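Local coordinates for flagellar hook-associated protein (Burkholderia pseudomallei, PDB 4UT1) that probably serves as a structural protein of the bacterial flagellum, forming part of the junction between hook and filament, at residues Gly112-Tyr120 with Asn143-Ala154. Residues are numbered along the deposited sequence; the frame is centred on the assembly and turned at random.
With EDO (1,2-ethanediol), chain C; EDO (1,2-ethanediol), chain H.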
loop_
_atom_site.group_PDB
_atom_site.type_symbol
_atom_site.label_atom_id
_atom_site.label_comp_id
_atom_site.label_asym_id
_atom_site.label_seq_id
_atom_site.Cartn_x
_atom_site.Cartn_y
_atom_site.Cartn_z
ATOM N N GLY A 112 17.758 -2.849 -5.797
ATOM C CA GLY A 112 16.982 -3.721 -4.935
ATOM C C GLY A 112 15.701 -4.192 -5.597
ATOM O O GLY A 112 15.717 -4.701 -6.714
ATOM N N ILE A 113 14.581 -3.994 -4.914
ATOM C CA ILE A 113 13.299 -4.459 -5.415
ATOM C C ILE A 113 12.958 -3.873 -6.795
ATOM O O ILE A 113 12.340 -4.541 -7.615
ATOM C CB ILE A 113 12.182 -4.142 -4.399
ATOM C CG1 ILE A 113 12.257 -5.146 -3.234
ATOM C CG2 ILE A 113 10.815 -4.175 -5.082
ATOM C CD1 ILE A 113 11.673 -4.659 -1.927
ATOM N N ALA A 114 13.376 -2.638 -7.063
ATOM C CA ALA A 114 13.128 -2.053 -8.385
ATOM C C ALA A 114 13.846 -2.863 -9.467
ATOM O O ALA A 114 13.302 -3.109 -10.553
ATOM C CB ALA A 114 13.572 -0.597 -8.427
ATOM N N THR A 115 15.059 -3.298 -9.165
ATOM C CA THR A 115 15.810 -4.107 -10.114
ATOM C C THR A 115 15.166 -5.479 -10.293
ATOM O O THR A 115 15.092 -5.978 -11.406
ATOM C CB THR A 115 17.276 -4.284 -9.687
ATOM O OG1 THR A 115 17.956 -3.031 -9.822
ATOM C CG2 THR A 115 17.955 -5.307 -10.575
ATOM N N ALA A 116 14.710 -6.082 -9.197
ATOM C CA ALA A 116 14.049 -7.387 -9.270
ATOM C C ALA A 116 12.782 -7.302 -10.127
ATOM O O ALA A 116 12.474 -8.219 -10.887
ATOM C CB ALA A 116 13.709 -7.907 -7.877
ATOM N N ILE A 117 12.046 -6.204 -9.999
ATOM C CA ILE A 117 10.831 -6.025 -10.803
ATOM C C ILE A 117 11.193 -5.912 -12.289
ATOM O O ILE A 117 10.629 -6.623 -13.134
ATOM C CB ILE A 117 10.036 -4.789 -10.354
ATOM C CG1 ILE A 117 9.447 -5.026 -8.969
ATOM C CG2 ILE A 117 8.880 -4.514 -11.304
ATOM C CD1 ILE A 117 8.737 -3.812 -8.401
ATOM N N THR A 118 12.139 -5.033 -12.607
ATOM C CA THR A 118 12.593 -4.871 -13.994
ATOM C C THR A 118 13.032 -6.199 -14.608
ATOM O O THR A 118 12.680 -6.516 -15.753
ATOM C CB THR A 118 13.770 -3.875 -14.092
ATOM O OG1 THR A 118 13.357 -2.601 -13.587
ATOM C CG2 THR A 118 14.230 -3.725 -15.540
ATOM N N ASN A 119 13.804 -6.961 -13.844
ATOM C CA ASN A 119 14.329 -8.242 -14.303
ATOM C C ASN A 119 13.234 -9.279 -14.544
ATOM O O ASN A 119 13.323 -10.094 -15.468
ATOM C CB ASN A 119 15.358 -8.778 -13.301
ATOM C CG ASN A 119 16.687 -8.045 -13.390
ATOM O OD1 ASN A 119 16.920 -7.301 -14.335
ATOM N ND2 ASN A 119 17.565 -8.257 -12.409
ATOM N N TYR A 120 12.192 -9.234 -13.722
ATOM C CA TYR A 120 11.078 -10.153 -13.891
ATOM C C TYR A 120 10.388 -9.904 -15.226
ATOM O O TYR A 120 10.134 -10.836 -15.986
ATOM C CB TYR A 120 10.045 -10.021 -12.768
ATOM C CG TYR A 120 8.879 -10.956 -13.013
ATOM C CD1 TYR A 120 9.010 -12.322 -12.790
ATOM C CD2 TYR A 120 7.661 -10.482 -13.510
ATOM C CE1 TYR A 120 7.952 -13.190 -13.037
ATOM C CE2 TYR A 120 6.612 -11.337 -13.746
ATOM C CZ TYR A 120 6.762 -12.685 -13.513
ATOM O OH TYR A 120 5.716 -13.534 -13.743
ATOM N N ASN A 143 13.423 -15.507 -11.493
ATOM C CA ASN A 143 13.250 -14.061 -11.340
ATOM C C ASN A 143 12.106 -13.724 -10.386
ATOM O O ASN A 143 12.225 -12.815 -9.548
ATOM C CB ASN A 143 12.992 -13.400 -12.709
ATOM C CG ASN A 143 14.196 -13.465 -13.615
ATOM O OD1 ASN A 143 15.325 -13.553 -13.147
ATOM N ND2 ASN A 143 13.964 -13.434 -14.922
ATOM N N ALA A 144 10.998 -14.450 -10.533
ATOM C CA ALA A 144 9.848 -14.307 -9.631
ATOM C C ALA A 144 10.253 -14.648 -8.199
ATOM O O ALA A 144 9.876 -13.956 -7.251
ATOM C CB ALA A 144 8.706 -15.197 -10.077
ATOM N N GLN A 145 11.021 -15.721 -8.041
ATOM C CA GLN A 145 11.405 -16.166 -6.699
ATOM C C GLN A 145 12.341 -15.167 -6.039
ATOM O O GLN A 145 12.258 -14.923 -4.832
ATOM C CB GLN A 145 12.041 -17.562 -6.757
ATOM C CG GLN A 145 11.000 -18.661 -7.029
ATOM C CD GLN A 145 11.601 -20.022 -7.329
ATOM O OE1 GLN A 145 12.752 -20.129 -7.755
ATOM N NE2 GLN A 145 10.815 -21.076 -7.110
ATOM N N THR A 146 13.223 -14.585 -6.839
ATOM C CA THR A 146 14.127 -13.537 -6.392
ATOM C C THR A 146 13.367 -12.321 -5.879
ATOM O O THR A 146 13.643 -11.802 -4.788
ATOM C CB THR A 146 15.073 -13.138 -7.531
ATOM O OG1 THR A 146 16.029 -14.188 -7.712
ATOM C CG2 THR A 146 15.806 -11.841 -7.224
ATOM N N LEU A 147 12.384 -11.890 -6.658
ATOM C CA LEU A 147 11.536 -10.789 -6.249
ATOM C C LEU A 147 10.771 -11.114 -4.969
ATOM O O LEU A 147 10.703 -10.294 -4.048
ATOM C CB LEU A 147 10.559 -10.438 -7.386
ATOM C CG LEU A 147 9.486 -9.413 -7.033
ATOM C CD1 LEU A 147 10.107 -8.079 -6.689
ATOM C CD2 LEU A 147 8.518 -9.270 -8.227
ATOM N N ALA A 148 10.206 -12.315 -4.895
ATOM C CA ALA A 148 9.404 -12.694 -3.729
ATOM C C ALA A 148 10.277 -12.720 -2.486
ATOM O O ALA A 148 9.867 -12.288 -1.408
ATOM C CB ALA A 148 8.746 -14.057 -3.940
ATOM N N SER A 149 11.493 -13.223 -2.639
ATOM C CA SER A 149 12.412 -13.274 -1.511
ATOM C C SER A 149 12.646 -11.894 -0.933
ATOM O O SER A 149 12.680 -11.720 0.293
ATOM C CB SER A 149 13.751 -13.896 -1.934
ATOM O OG SER A 149 13.595 -15.292 -2.076
ATOM N N GLN A 150 12.822 -10.914 -1.811
ATOM C CA GLN A 150 13.129 -9.561 -1.358
ATOM C C GLN A 150 11.921 -8.900 -0.711
ATOM O O GLN A 150 12.038 -8.230 0.332
ATOM C CB GLN A 150 13.649 -8.726 -2.520
ATOM C CG GLN A 150 15.051 -9.127 -2.929
ATOM C CD GLN A 150 15.473 -8.516 -4.238
ATOM O OE1 GLN A 150 15.396 -7.304 -4.429
ATOM N NE2 GLN A 150 15.908 -9.354 -5.159
ATOM N N LEU A 151 10.756 -9.086 -1.320
ATOM C CA LEU A 151 9.536 -8.519 -0.765
ATOM C C LEU A 151 9.202 -9.139 0.597
ATOM O O LEU A 151 8.867 -8.430 1.527
ATOM C CB LEU A 151 8.371 -8.693 -1.735
ATOM C CG LEU A 151 8.395 -7.760 -2.944
ATOM C CD1 LEU A 151 7.303 -8.132 -3.948
ATOM C CD2 LEU A 151 8.258 -6.288 -2.512
ATOM N N VAL A 152 9.259 -10.462 0.701
ATOM C CA VAL A 152 9.020 -11.134 1.970
ATOM C C VAL A 152 10.056 -10.720 3.042
ATOM O O VAL A 152 9.681 -10.423 4.177
ATOM C CB VAL A 152 9.022 -12.676 1.782
ATOM C CG1 VAL A 152 9.031 -13.397 3.119
ATOM C CG2 VAL A 152 7.836 -13.103 0.965
ATOM N N ALA A 153 11.342 -10.673 2.688
ATOM C CA ALA A 153 12.370 -10.219 3.628
ATOM C C ALA A 153 12.123 -8.768 4.030
ATOM O O ALA A 153 12.311 -8.403 5.186
ATOM C CB ALA A 153 13.783 -10.386 3.035
ATOM N N ALA A 154 11.661 -7.949 3.085
ATOM C CA ALA A 154 11.289 -6.579 3.418
ATOM C C ALA A 154 10.183 -6.536 4.483
ATOM O O ALA A 154 10.234 -5.721 5.403
ATOM C CB ALA A 154 10.844 -5.827 2.172
HETATM C C1 EDO C . 17.464 -12.542 -10.642
HETATM O O1 EDO C . 16.821 -13.818 -10.793
HETATM C C2 EDO C . 16.596 -11.451 -11.268
HETATM O O2 EDO C . 16.247 -10.433 -10.315
HETATM C C1 EDO H . 16.337 -12.562 -17.195
HETATM O O1 EDO H . 15.430 -13.658 -17.170
HETATM C C2 EDO H . 15.605 -11.237 -17.227
HETATM O O2 EDO H . 16.447 -10.263 -16.611
HETATM O O HOH W 1 13.691 -10.591 -10.559
HETATM O O HOH W 2 10.889 -13.218 -15.462
#
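Ile113-Tyr120 and Asn143-Ala154 are antiparallel helical segments whose axes cross at -159° and approach to 8.9 Å, with Ala116 facing Leu147 and Tyr120 facing Asn143. The small Ala116 permits this spacing: its CB meets Leu147 CD1 at 3.8 Å. Leu147 CD1 also touches Ile117 CG1 at 3.9 Å, a reach set by CG standing opposite the backbone N (chi1 173°). Ile113 is a knob in a hole formed by Leu147, Gln150, Leu151 and Ala154; its side chain and that of Leu151 are nearly perpendicular, Ile113 CD1 lying 3.8 Å from Leu151 CD2. Gln150 lies alongside Ile113 but points the other way, its aliphatic CB against Ile113 CG1 and its amide near Gly112, which has positive phi and takes the N-cap position. Ala144 also suits its place, its small CB packing 3.7 Å from Tyr120 CE1. Asn143 CB lies at the edge of that ring, which Phe314 and Phe337 meet edge-to-face.

On the polar flank, one water donates to both Ala116 O and Asn143 O and bonds an ethanediol; another donates to Tyr120 O and accepts from Asn143 ND2. The amide suits this rim: OD1 accepts from that ethanediol and ND2 donates to a second, both probably crystallisation additives. Helix 287-322 packs against Ile113, Leu147 and Ala154 as a further helix of the bundle. The pair forms an antiparallel helical hairpin within the elongated helical part of FlgK.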